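Local coordinates for protein histidine acid phosphatase (PDB 4ARU) that belongs to branch 2 of the histidine phosphatase superfamily and combines a mixed beta-sheet core with a large, mostly helical region, at residues Ala145-Ala150 / Asp258-Pro264; Ser136-Val142 / Tyr265-Asn270; Ile154-Asn158 / Leu210-Val214. The contacts are given in a common frame with arbitrary orientation. Residue numbers count along the deposited sequence, not the author numbering.

The three contacts bring residues 136-158 together with residues 210-270. Contact 1 is the middle one: its centre lies about 10 Å from that of contact 2 and about 13 Å from that of contact 3, and it touches both, whereas contacts 2 and 3 are about 19 Å apart between centres and do not meet. Helix 139-150 serves contacts 1 and 2: its first turn meets the start of helix 264-282 and its second half the end of helix 243-262. The loop after it makes contact 3 with strand 208-211 and helix 213-229. In sequence the pairings enclose one another, contact 2 outermost and contact 3 innermost. Val-146 packs on both Ile-266 and Ile-154, and Leu-259 on Leu-157, so contact 1 joins the other two.

Contact 1 (Ala145-Ala150 / Asp258-Pro264)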
ATOM      1  N   ALA A 145      -0.219 -21.811  -4.551  1.00 11.43           N
ATOM      2  CA  ALA A 145      -1.129 -20.721  -4.217  1.00 10.68           C
ATOM      3  C   ALA A 145      -1.102 -19.613  -5.272  1.00  9.91           C
ATOM      4  O   ALA A 145      -2.132 -19.038  -5.627  1.00  9.40           O
ATOM      5  CB  ALA A 145      -0.783 -20.165  -2.831  1.00 10.79           C
ATOM      6  N   VAL A 146       0.077 -19.281  -5.796  1.00  9.69           N
ATOM      7  CA  VAL A 146       0.201 -18.265  -6.815  1.00  9.27           C
ATOM      8  C   VAL A 146      -0.488 -18.740  -8.105  1.00  9.68           C
ATOM      9  O   VAL A 146      -1.200 -17.958  -8.754  1.00  9.30           O
ATOM     10  CB  VAL A 146       1.668 -17.867  -7.027  1.00  9.07           C
ATOM     11  CG1 VAL A 146       1.816 -16.966  -8.245  1.00  8.76           C
ATOM     12  CG2 VAL A 146       2.214 -17.165  -5.784  1.00  8.97           C
ATOM     13  N   GLU A 147      -0.315 -20.009  -8.448  1.00 10.94           N
ATOM     14  CA  GLU A 147      -1.002 -20.538  -9.635  1.00 11.94           C
ATOM     15  C   GLU A 147      -2.507 -20.457  -9.462  1.00 12.10           C
ATOM     16  O   GLU A 147      -3.223 -20.061 -10.411  1.00 11.58           O
ATOM     17  CB  GLU A 147      -0.554 -21.954  -9.932  1.00 13.61           C
ATOM     18  CG  GLU A 147      -1.300 -22.499 -11.144  1.00 14.85           C
ATOM     19  CD  GLU A 147      -0.727 -23.767 -11.728  1.00 16.59           C
ATOM     20  OE1 GLU A 147       0.488 -24.037 -11.566  1.00 18.16           O
ATOM     21  OE2 GLU A 147      -1.501 -24.515 -12.395  1.00 18.77           O
ATOM     22  N   LYS A 148      -2.998 -20.762  -8.269  1.00 12.49           N
ATOM     23  CA  LYS A 148      -4.424 -20.675  -7.981  1.00 13.81           C
ATOM     24  C   LYS A 148      -4.930 -19.247  -8.147  1.00 12.70           C
ATOM     25  O   LYS A 148      -5.981 -18.975  -8.732  1.00 12.90           O
ATOM     26  CB  LYS A 148      -4.702 -21.198  -6.583  1.00 16.22           C
ATOM     27  CG  LYS A 148      -6.176 -21.227  -6.208  1.00 19.05           C
ATOM     28  CD  LYS A 148      -6.317 -21.656  -4.749  1.00 22.46           C
ATOM     29  CE  LYS A 148      -7.697 -21.349  -4.176  1.00 25.05           C
ATOM     30  NZ  LYS A 148      -8.700 -22.210  -4.845  1.00 27.55           N
ATOM     31  N   GLN A 149      -4.179 -18.297  -7.628  1.00 11.44           N
ATOM     32  CA  GLN A 149      -4.570 -16.895  -7.722  1.00 11.06           C
ATOM     33  C   GLN A 149      -4.592 -16.465  -9.192  1.00 10.98           C
ATOM     34  O   GLN A 149      -5.467 -15.734  -9.599  1.00 11.46           O
ATOM     35  CB  GLN A 149      -3.613 -15.981  -6.909  1.00 10.78           C
ATOM     36  CG  GLN A 149      -4.080 -14.535  -6.786  1.00 10.53           C
ATOM     37  CD  GLN A 149      -5.142 -14.328  -5.723  1.00 11.34           C
ATOM     38  OE1 GLN A 149      -5.644 -15.242  -5.092  1.00 12.45           O
ATOM     39  NE2 GLN A 149      -5.386 -13.103  -5.450  1.00 11.72           N
ATOM     40  N   ALA A 150      -3.599 -16.878  -9.978  1.00 10.90           N
ATOM     41  CA  ALA A 150      -3.523 -16.506 -11.399  1.00 11.23           C
ATOM     42  C   ALA A 150      -4.598 -17.234 -12.218  1.00 11.96           C
ATOM     43  O   ALA A 150      -5.053 -16.701 -13.231  1.00 13.31           O
ATOM     44  CB  ALA A 150      -2.157 -16.854 -11.969  1.00 11.57           C
ATOM     45  N   ASP A 258      -1.475  -8.496  -7.159  1.00  7.66           N
ATOM     46  CA  ASP A 258      -2.510  -9.483  -6.874  1.00  8.29           C
ATOM     47  C   ASP A 258      -1.867 -10.845  -6.625  1.00  8.48           C
ATOM     48  O   ASP A 258      -2.195 -11.560  -5.666  1.00  9.14           O
ATOM     49  CB  ASP A 258      -3.478  -9.580  -8.046  1.00  9.19           C
ATOM     50  CG  ASP A 258      -4.640 -10.506  -7.750  1.00 10.73           C
ATOM     51  OD1 ASP A 258      -5.342 -10.324  -6.717  1.00 12.52           O
ATOM     52  OD2 ASP A 258      -4.847 -11.476  -8.491  1.00 13.18           O
ATOM     53  N   LEU A 259      -0.896 -11.200  -7.460  1.00  7.97           N
ATOM     54  CA  LEU A 259      -0.288 -12.490  -7.383  1.00  8.45           C
ATOM     55  C   LEU A 259       0.698 -12.656  -6.235  1.00  8.17           C
ATOM     56  O   LEU A 259       0.731 -13.695  -5.556  1.00  8.52           O
ATOM     57  CB  LEU A 259       0.429 -12.814  -8.718  1.00  8.59           C
ATOM     58  CG  LEU A 259      -0.496 -12.920  -9.928  1.00  9.29           C
ATOM     59  CD1 LEU A 259       0.344 -13.270 -11.169  1.00 10.13           C
ATOM     60  CD2 LEU A 259      -1.679 -13.857  -9.761  1.00  9.85           C
ATOM     61  N   MET A 260       1.513 -11.638  -6.017  0.50  7.69           N
ATOM     62  CA  MET A 260       2.641 -11.748  -5.098  0.50  7.85           C
ATOM     63  C   MET A 260       2.346 -11.192  -3.706  0.50  8.04           C
ATOM     64  O   MET A 260       3.085 -11.458  -2.753  0.50  8.31           O
ATOM     65  CB  MET A 260       3.862 -11.081  -5.737  0.50  7.63           C
ATOM     66  CG  MET A 260       4.217 -11.676  -7.107  0.50  7.67           C
ATOM     67  SD  MET A 260       4.256 -13.468  -7.267  0.50  8.27           S
ATOM     68  CE  MET A 260       5.429 -13.779  -5.958  0.50  9.04           C
ATOM     69  N   SER A 261       1.256 -10.457  -3.570  1.00  8.04           N
ATOM     70  CA  SER A 261       0.862  -9.904  -2.286  1.00  8.15           C
ATOM     71  C   SER A 261      -0.580 -10.173  -1.850  1.00  8.08           C
ATOM     72  O   SER A 261      -0.836 -10.259  -0.635  1.00  7.98           O
ATOM     73  CB  SER A 261       1.141  -8.409  -2.246  1.00  8.19           C
ATOM     74  OG  SER A 261       2.569  -8.202  -2.305  1.00  8.86           O
ATOM     75  N   ARG A 262      -1.526 -10.312  -2.767  1.00  7.72           N
ATOM     76  CA  ARG A 262      -2.905 -10.595  -2.376  1.00  8.12           C
ATOM     77  C   ARG A 262      -3.234 -12.051  -2.217  1.00  8.64           C
ATOM     78  O   ARG A 262      -4.086 -12.405  -1.445  1.00  9.56           O
ATOM     79  CB  ARG A 262      -3.930  -9.952  -3.337  1.00  7.96           C
ATOM     80  CG  ARG A 262      -3.828  -8.445  -3.435  1.00  8.00           C
ATOM     81  CD  ARG A 262      -5.027  -7.812  -4.161  1.00  8.10           C
ATOM     82  NE  ARG A 262      -6.228  -8.019  -3.368  1.00  8.93           N
ATOM     83  CZ  ARG A 262      -7.145  -8.962  -3.563  1.00  9.53           C
ATOM     84  NH1 ARG A 262      -7.071  -9.832  -4.540  1.00 10.06           N
ATOM     85  NH2 ARG A 262      -8.125  -9.105  -2.700  1.00 10.65           N
ATOM     86  N   THR A 263      -2.557 -12.899  -2.961  1.00  8.41           N
ATOM     87  CA  THR A 263      -2.722 -14.357  -2.807  1.00  8.84           C
ATOM     88  C   THR A 263      -2.846 -14.769  -1.337  1.00  9.36           C
ATOM     89  O   THR A 263      -1.919 -14.487  -0.597  1.00  9.02           O
ATOM     90  CB  THR A 263      -1.494 -15.073  -3.388  1.00  8.92           C
ATOM     91  OG1 THR A 263      -1.483 -14.860  -4.797  1.00  8.81           O
ATOM     92  CG2 THR A 263      -1.492 -16.586  -3.078  1.00  9.69           C
ATOM     93  N   PRO A 264      -3.964 -15.365  -0.907  1.00  9.91           N
ATOM     94  CA  PRO A 264      -4.189 -15.505   0.541  1.00 10.71           C
ATOM     95  C   PRO A 264      -3.050 -16.208   1.318  1.00 10.92           C
ATOM     96  O   PRO A 264      -2.681 -15.753   2.383  1.00 10.77           O
ATOM     97  CB  PRO A 264      -5.514 -16.239   0.630  1.00 11.54           C
ATOM     98  CG  PRO A 264      -6.253 -15.660  -0.550  1.00 11.05           C
ATOM     99  CD  PRO A 264      -5.227 -15.612  -1.659  1.00 10.29           C
TER
HETATM  100  O   HOH W   1      -6.636 -12.574  -2.694  1.00 14.89           O
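The axes of the short helical segments 145-150 and 258-262 approach to 9.1 Å, at 125° between their directions, and Gln-149 supplies the main polar link. Its side chain fits as a knob among Asp-258, Leu-259, Arg-262 and Pro-264. Gln-149 NE2 donates to Asp-258 OD1 at 3.1 Å, with a weak second interaction to Asp-258 OD2 at 3.5 Å, and also to water 1 at 3.1 Å; that water donates to Arg-262 O at 2.8 Å. Asp-258 OD1 also takes the salt bridge from Arg-262 NH1 (2.8 Å), so one carboxylate oxygen serves both segments. The rest of the guanidinium is held by Ser-314 and, weakly, by Met-319. Helix 243-262 ends in a wider pi-type turn, where Thr-263 N bonds weakly to Asp-258 O at 3.0 Å, and Thr-263 OG1 donates to Leu-259 O at 2.6 Å. With its hydroxyl so engaged, Thr-263 packs its methyl CG2 3.7 Å from Ala-145 CB. Leu-259 CD2 lies 3.8 Å from Ala-150 CB. This is helix-helix packing in the mostly helical part of a branch 2 histidine phosphatase: Val-146 and Met-260 reach Leu-199 of strand 198-201, Met-260 extends to strand 208-211, and Ser-261 and Arg-262 pack on helix 307-317.

Contact 2 (Ser136-Val142 / Tyr265-Asn270)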
ATOM      1  N   SER A 136       7.553 -19.004   8.474  1.00 17.69           N
ATOM      2  CA  SER A 136       8.100 -19.272   7.155  1.00 19.24           C
ATOM      3  C   SER A 136       7.024 -19.869   6.267  1.00 18.79           C
ATOM      4  O   SER A 136       6.087 -20.467   6.773  1.00 20.26           O
ATOM      5  CB  SER A 136       9.253 -20.247   7.239  1.00 22.57           C
ATOM      6  OG  SER A 136       9.891 -20.266   5.970  1.00 26.78           O
ATOM      7  N   MET A 137       7.190 -19.724   4.967  1.00 20.40           N
ATOM      8  CA  MET A 137       6.261 -20.309   4.003  1.00 19.96           C
ATOM      9  C   MET A 137       6.876 -21.575   3.434  1.00 20.82           C
ATOM     10  O   MET A 137       8.096 -21.773   3.483  1.00 21.96           O
ATOM     11  CB  MET A 137       6.013 -19.325   2.894  1.00 18.72           C
ATOM     12  CG  MET A 137       5.242 -18.085   3.384  1.00 18.35           C
ATOM     13  SD  MET A 137       4.729 -17.035   2.042  1.00 17.20           S
ATOM     14  CE  MET A 137       6.260 -16.334   1.501  1.00 17.30           C
ATOM     15  N   ASP A 138       5.999 -22.463   2.988  1.00 20.71           N
ATOM     16  CA  ASP A 138       6.410 -23.715   2.347  0.50 21.19           C
ATOM     17  C   ASP A 138       6.456 -23.443   0.845  1.00 20.38           C
ATOM     18  O   ASP A 138       5.480 -22.999   0.260  1.00 19.48           O
ATOM     19  CB  ASP A 138       5.430 -24.832   2.697  0.50 21.92           C
ATOM     20  CG  ASP A 138       5.704 -26.104   1.933  0.50 22.58           C
ATOM     21  OD1 ASP A 138       5.316 -26.172   0.754  0.50 21.40           O
ATOM     22  OD2 ASP A 138       6.314 -27.031   2.521  0.50 24.33           O
ATOM     23  N   LYS A 139       7.620 -23.694   0.237  1.00 20.48           N
ATOM     24  CA  LYS A 139       7.885 -23.344  -1.156  0.50 19.77           C
ATOM     25  C   LYS A 139       6.868 -23.985  -2.106  1.00 19.17           C
ATOM     26  O   LYS A 139       6.360 -23.335  -3.011  1.00 17.52           O
ATOM     27  CB  LYS A 139       9.297 -23.780  -1.564  0.50 21.11           C
ATOM     28  CG  LYS A 139      10.445 -23.117  -0.814  0.50 21.75           C
ATOM     29  CD  LYS A 139      11.780 -23.525  -1.444  0.50 22.78           C
ATOM     30  CE  LYS A 139      11.803 -23.098  -2.925  0.50 22.12           C
ATOM     31  NZ  LYS A 139      13.142 -22.771  -3.532  0.50 22.26           N
ATOM     32  N   SER A 140       6.571 -25.278  -1.898  1.00 19.90           N
ATOM     33  CA  SER A 140       5.600 -25.912  -2.792  1.00 19.58           C
ATOM     34  C   SER A 140       4.210 -25.248  -2.664  1.00 17.93           C
ATOM     35  O   SER A 140       3.479 -25.059  -3.669  1.00 16.77           O
ATOM     36  CB  SER A 140       5.510 -27.413  -2.551  1.00 21.67           C
ATOM     37  OG  SER A 140       4.895 -27.687  -1.309  1.00 24.20           O
ATOM     38  N   GLN A 141       3.846 -24.868  -1.441  1.00 16.80           N
ATOM     39  CA  GLN A 141       2.577 -24.215  -1.231  1.00 15.95           C
ATOM     40  C   GLN A 141       2.514 -22.819  -1.867  1.00 14.07           C
ATOM     41  O   GLN A 141       1.490 -22.412  -2.368  1.00 13.07           O
ATOM     42  CB  GLN A 141       2.202 -24.220   0.255  1.00 17.04           C
ATOM     43  CG  GLN A 141       1.975 -25.609   0.793  1.00 18.89           C
ATOM     44  CD  GLN A 141       1.469 -25.594   2.226  1.00 20.12           C
ATOM     45  OE1 GLN A 141       0.522 -24.878   2.573  1.00 20.64           O
ATOM     46  NE2 GLN A 141       2.073 -26.403   3.052  1.00 22.09           N
ATOM     47  N   VAL A 142       3.616 -22.074  -1.831  1.00 13.32           N
ATOM     48  CA  VAL A 142       3.678 -20.808  -2.517  1.00 12.30           C
ATOM     49  C   VAL A 142       3.409 -20.976  -4.006  1.00 11.95           C
ATOM     50  O   VAL A 142       2.618 -20.257  -4.594  1.00 10.60           O
ATOM     51  CB  VAL A 142       5.044 -20.081  -2.301  1.00 12.19           C
ATOM     52  CG1 VAL A 142       5.087 -18.810  -3.107  1.00 11.33           C
ATOM     53  CG2 VAL A 142       5.250 -19.851  -0.787  1.00 12.70           C
ATOM     54  N   TYR A 265      -2.488 -17.266   0.771  1.00 10.00           N
ATOM     55  CA  TYR A 265      -1.404 -17.968   1.488  1.00 10.78           C
ATOM     56  C   TYR A 265      -0.252 -17.036   1.793  1.00 10.29           C
ATOM     57  O   TYR A 265       0.325 -17.030   2.885  1.00 10.22           O
ATOM     58  CB  TYR A 265      -0.941 -19.173   0.673  1.00 12.05           C
ATOM     59  CG  TYR A 265       0.112 -20.009   1.358  1.00 13.30           C
ATOM     60  CD1 TYR A 265      -0.216 -20.882   2.374  1.00 14.16           C
ATOM     61  CD2 TYR A 265       1.433 -19.892   1.017  1.00 14.07           C
ATOM     62  CE1 TYR A 265       0.757 -21.638   2.995  1.00 15.36           C
ATOM     63  CE2 TYR A 265       2.404 -20.635   1.632  1.00 14.84           C
ATOM     64  CZ  TYR A 265       2.053 -21.495   2.632  1.00 15.54           C
ATOM     65  OH  TYR A 265       3.042 -22.220   3.259  1.00 18.26           O
ATOM     66  N   ILE A 266       0.127 -16.235   0.827  1.00  9.50           N
ATOM     67  CA  ILE A 266       1.228 -15.309   1.019  1.00  9.26           C
ATOM     68  C   ILE A 266       0.757 -14.179   1.943  1.00  8.63           C
ATOM     69  O   ILE A 266       1.482 -13.772   2.880  1.00  8.36           O
ATOM     70  CB  ILE A 266       1.689 -14.713  -0.338  1.00  9.20           C
ATOM     71  CG1 ILE A 266       2.276 -15.815  -1.206  1.00  9.98           C
ATOM     72  CG2 ILE A 266       2.683 -13.596  -0.113  1.00  9.04           C
ATOM     73  CD1 ILE A 266       2.724 -15.365  -2.577  1.00 10.05           C
ATOM     74  N   ALA A 267      -0.413 -13.618   1.650  1.00  8.15           N
ATOM     75  CA  ALA A 267      -0.920 -12.465   2.362  1.00  7.70           C
ATOM     76  C   ALA A 267      -1.029 -12.778   3.886  1.00  8.18           C
ATOM     77  O   ALA A 267      -0.662 -11.929   4.676  1.00  8.11           O
ATOM     78  CB  ALA A 267      -2.288 -12.125   1.840  1.00  7.45           C
ATOM     79  N   LYS A 268      -1.455 -13.967   4.267  1.00  9.06           N
ATOM     80  CA  LYS A 268      -1.612 -14.227   5.701  1.00  9.73           C
ATOM     81  C   LYS A 268      -0.277 -14.415   6.387  1.00 10.28           C
ATOM     82  O   LYS A 268      -0.179 -14.138   7.588  1.00 10.39           O
ATOM     83  CB  LYS A 268      -2.537 -15.403   5.978  1.00 11.11           C
ATOM     84  CG  LYS A 268      -1.927 -16.735   5.645  1.00 12.48           C
ATOM     85  CD  LYS A 268      -2.960 -17.828   5.652  1.00 14.13           C
ATOM     86  CE  LYS A 268      -2.316 -19.178   5.580  1.00 15.67           C
ATOM     87  NZ  LYS A 268      -3.276 -20.313   5.772  1.00 17.38           N
ATOM     88  N   HIS A 269       0.754 -14.874   5.669  1.00 10.28           N
ATOM     89  CA  HIS A 269       2.069 -15.041   6.291  1.00 10.78           C
ATOM     90  C   HIS A 269       2.717 -13.684   6.483  1.00 10.88           C
ATOM     91  O   HIS A 269       3.481 -13.519   7.438  1.00 12.54           O
ATOM     92  CB  HIS A 269       2.972 -15.986   5.492  1.00 11.17           C
ATOM     93  CG  HIS A 269       2.680 -17.422   5.723  1.00 11.69           C
ATOM     94  ND1 HIS A 269       1.671 -18.108   5.063  1.00 11.90           N
ATOM     95  CD2 HIS A 269       3.252 -18.321   6.556  1.00 12.53           C
ATOM     96  CE1 HIS A 269       1.620 -19.345   5.510  1.00 12.86           C
ATOM     97  NE2 HIS A 269       2.597 -19.518   6.379  1.00 13.24           N
ATOM     98  N   ASN A 270       2.484 -12.736   5.582  1.00 10.18           N
ATOM     99  CA  ASN A 270       3.125 -11.424   5.662  1.00 10.53           C
ATOM    100  C   ASN A 270       2.281 -10.412   6.410  1.00  9.05           C
ATOM    101  O   ASN A 270       2.824  -9.415   6.906  1.00  8.49           O
ATOM    102  CB  ASN A 270       3.469 -10.925   4.271  1.00 11.80           C
ATOM    103  CG  ASN A 270       4.580 -11.727   3.610  1.00 15.49           C
ATOM    104  OD1 ASN A 270       5.726 -11.618   3.988  1.00 20.96           O
ATOM    105  ND2 ASN A 270       4.234 -12.553   2.620  1.00 19.00           N
TER
HETATM  106  O   HOH W   2       3.142 -21.926   7.356  1.00 25.28           O
HETATM  107  O   HOH W   3       4.365 -20.525   8.967  1.00 27.72           O
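Met-137 lays its side chain across the imidazole of His-269, with CG 3.8 Å from the ring centroid and 24° off the normal, a CH-pi contact over the face. Met-137 SD continues to Ile-266, 4.2 Å from CG1, and makes an oblique Met-aromatic contact with Tyr-265, 5.2 Å from its ring centroid. The tyrosine ring is gripped elsewhere too: Gln-141 CB stands over one face, 4.0 Å from the centroid, while Val-142 CG2 touches its edge, 3.8 Å from Tyr-265 CE2. At the end of the ring, Tyr-265 OH accepts a nearly straight hydrogen bond from Asp-138 N at 3.0 Å. Asp-138 is the N-cap of helix 139-150: its OD1 accepts from Gln-141 N at 2.9 Å and from Ser-140 OG at 2.6 Å. The start of this helix is thus tied to the first turn of helix 264-282 through the backbone of the capping residue. His-269 ND1 donates to Tyr-265 O at 2.8 Å, one turn back along its own helix, and His-269 NE2 lies 2.7 Å from water 2. The imidazole also packs against Cys-135 and Cys-410, the disulfide that fastens this region to the C-terminal part of the chain.

Contact 3 (Ile154-Asn158 / Leu210-Val214); sequences IETLN and LEGAV
Val-214, Asn-158 and Leu-157 centre this buried contact between the loop after helix 139-150 and a strand-to-helix junction. Residues 154-156 make a 3-10 turn, with Leu-157 N bonded to Ile-154 O at 2.9 Å, and Leu-157 and Asn-158 keep helix-like angles (-59/-35 and -60/-29). Opposite, Leu-210 and Glu-211 (-90/105 and -87/158) end strand 208-211, half of a two-stranded antiparallel sheet with strand 198-201. Gly-212, at 103/-170, is the N-cap; a CB there would jam against the preceding carbonyl oxygen. Ala-213 and Val-214 begin helix 213-229. The segments run in roughly the same direction and converge, from 8.9 Å between the CA atoms of Ile-154 and Leu-210 to 6.4 Å between those of Asn-158 and Val-214. Leu-157 (chi1 t, chi2 p) rests CD2 against the adjoining methyls of Val-214 (CG1, 4.0 Å) and Leu-210 (CD2, 4.1 Å). Val-214 (chi1 t) also sets CG2 3.5 Å from Asn-158 OD1. Asn-158 (chi1 m, chi2 near 0°) brings ND2 to 3.6 Å from Ala-213 CB. Ile-154 (m, m) closes the wider end, CG2 3.9 Å from CD1 of Leu-210 (t, p). Leu-157 and Leu-210 continue onto helix 243-262. Because the amide of Asn-158 is satisfied by Ser-197 OG and Met-195 O, it can border this apolar surface without a polar partner across it, and the segments are joined by van der Waals packing.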
ATOM      1  N   ILE A 154       1.804 -20.213 -14.075  1.00 11.82           N
ATOM      2  CA  ILE A 154       2.459 -18.906 -14.088  0.50 11.04           C
ATOM      3  C   ILE A 154       3.360 -18.727 -15.285  1.00 10.91           C
ATOM      4  O   ILE A 154       3.511 -17.601 -15.766  1.00 10.91           O
ATOM      5  CB  ILE A 154       3.270 -18.610 -12.797  0.50 10.96           C
ATOM      6  CG1 ILE A 154       2.322 -18.347 -11.653  0.50 10.72           C
ATOM      7  CG2 ILE A 154       4.157 -17.380 -12.961  0.50 10.41           C
ATOM      8  CD1 ILE A 154       1.217 -17.380 -11.995  0.50 10.19           C
ATOM      9  N   GLU A 155       3.929 -19.824 -15.801  1.00 11.35           N
ATOM     10  CA  GLU A 155       4.809 -19.777 -16.975  0.50 11.65           C
ATOM     11  C   GLU A 155       4.095 -19.188 -18.207  1.00 11.29           C
ATOM     12  O   GLU A 155       4.740 -18.751 -19.165  1.00 11.71           O
ATOM     13  CB  GLU A 155       5.350 -21.167 -17.299  0.50 12.62           C
ATOM     14  CG  GLU A 155       6.413 -21.737 -16.323  0.50 13.09           C
ATOM     15  CD  GLU A 155       5.894 -22.153 -14.935  0.50 13.24           C
ATOM     16  OE1 GLU A 155       4.648 -22.198 -14.706  0.50 13.36           O
ATOM     17  OE2 GLU A 155       6.739 -22.443 -14.053  0.50 13.39           O
ATOM     18  N   THR A 156       2.762 -19.181 -18.156  1.00 11.26           N
ATOM     19  CA  THR A 156       1.944 -18.684 -19.271  1.00 11.27           C
ATOM     20  C   THR A 156       1.399 -17.276 -19.052  1.00 10.60           C
ATOM     21  O   THR A 156       0.637 -16.759 -19.857  1.00 10.39           O
ATOM     22  CB  THR A 156       0.765 -19.657 -19.602  1.00 11.97           C
ATOM     23  OG1 THR A 156      -0.249 -19.603 -18.583  1.00 12.32           O
ATOM     24  CG2 THR A 156       1.229 -21.075 -19.786  1.00 13.01           C
ATOM     25  N   LEU A 157       1.790 -16.640 -17.955  1.00  9.81           N
ATOM     26  CA  LEU A 157       1.166 -15.365 -17.560  1.00  9.19           C
ATOM     27  C   LEU A 157       1.303 -14.261 -18.601  1.00  8.89           C
ATOM     28  O   LEU A 157       0.399 -13.431 -18.731  1.00  8.76           O
ATOM     29  CB  LEU A 157       1.767 -14.883 -16.246  1.00  9.20           C
ATOM     30  CG  LEU A 157       1.050 -13.721 -15.565  1.00  9.11           C
ATOM     31  CD1 LEU A 157      -0.314 -14.133 -15.056  1.00  9.33           C
ATOM     32  CD2 LEU A 157       1.877 -13.136 -14.446  1.00  8.92           C
ATOM     33  N   ASN A 158       2.414 -14.198 -19.337  1.00  9.06           N
ATOM     34  CA  ASN A 158       2.570 -13.094 -20.273  1.00  9.06           C
ATOM     35  C   ASN A 158       1.440 -13.097 -21.314  1.00  9.65           C
ATOM     36  O   ASN A 158       1.122 -12.047 -21.879  1.00  9.79           O
ATOM     37  CB  ASN A 158       3.881 -13.158 -21.073  1.00  9.37           C
ATOM     38  CG  ASN A 158       5.121 -12.925 -20.218  1.00  9.05           C
ATOM     39  OD1 ASN A 158       5.029 -12.713 -19.004  1.00  8.65           O
ATOM     40  ND2 ASN A 158       6.275 -12.914 -20.897  1.00  9.45           N
ATOM     41  N   LEU A 210       8.237 -12.664  -8.827  1.00  9.54           N
ATOM     42  CA  LEU A 210       7.705 -12.955 -10.149  1.00  9.49           C
ATOM     43  C   LEU A 210       8.751 -12.430 -11.159  1.00  9.34           C
ATOM     44  O   LEU A 210       8.898 -11.210 -11.333  1.00  9.49           O
ATOM     45  CB  LEU A 210       6.336 -12.271 -10.358  1.00  9.71           C
ATOM     46  CG  LEU A 210       5.734 -12.383 -11.738  1.00  9.81           C
ATOM     47  CD1 LEU A 210       5.322 -13.831 -11.993  1.00 10.51           C
ATOM     48  CD2 LEU A 210       4.544 -11.466 -11.850  1.00  9.77           C
ATOM     49  N   GLU A 211       9.515 -13.338 -11.774  1.00  9.33           N
ATOM     50  CA  GLU A 211      10.517 -12.979 -12.770  1.00  9.78           C
ATOM     51  C   GLU A 211       9.867 -12.904 -14.134  1.00  9.31           C
ATOM     52  O   GLU A 211       8.843 -13.554 -14.362  1.00  9.13           O
ATOM     53  CB  GLU A 211      11.629 -14.029 -12.833  1.00 10.85           C
ATOM     54  CG  GLU A 211      12.356 -14.209 -11.483  1.00 11.72           C
ATOM     55  CD  GLU A 211      13.200 -12.979 -11.080  1.00 12.52           C
ATOM     56  OE1 GLU A 211      13.601 -12.173 -11.935  1.00 12.71           O
ATOM     57  OE2 GLU A 211      13.530 -12.857  -9.878  1.00 14.02           O
ATOM     58  N   GLY A 212      10.479 -12.193 -15.047  1.00  9.02           N
ATOM     59  CA  GLY A 212       9.985 -12.058 -16.410  1.00  8.89           C
ATOM     60  C   GLY A 212       9.302 -10.748 -16.714  1.00  8.66           C
ATOM     61  O   GLY A 212       9.327  -9.800 -15.928  1.00  8.34           O
ATOM     62  N   ALA A 213       8.674 -10.698 -17.880  1.00  8.67           N
ATOM     63  CA  ALA A 213       8.190  -9.464 -18.432  1.00  8.55           C
ATOM     64  C   ALA A 213       7.156  -8.760 -17.552  1.00  7.76           C
ATOM     65  O   ALA A 213       7.118  -7.526 -17.460  1.00  7.63           O
ATOM     66  CB  ALA A 213       7.636  -9.738 -19.801  1.00  9.25           C
ATOM     67  N   VAL A 214       6.228  -9.535 -16.978  1.00  7.67           N
ATOM     68  CA  VAL A 214       5.169  -8.929 -16.166  1.00  7.52           C
ATOM     69  C   VAL A 214       5.793  -8.350 -14.905  1.00  7.40           C
ATOM     70  O   VAL A 214       5.512  -7.224 -14.506  1.00  7.48           O
ATOM     71  CB  VAL A 214       4.007  -9.921 -15.846  1.00  7.61           C
ATOM     72  CG1 VAL A 214       3.045  -9.291 -14.863  1.00  7.52           C
ATOM     73  CG2 VAL A 214       3.308 -10.359 -17.118  1.00  8.14           C
TER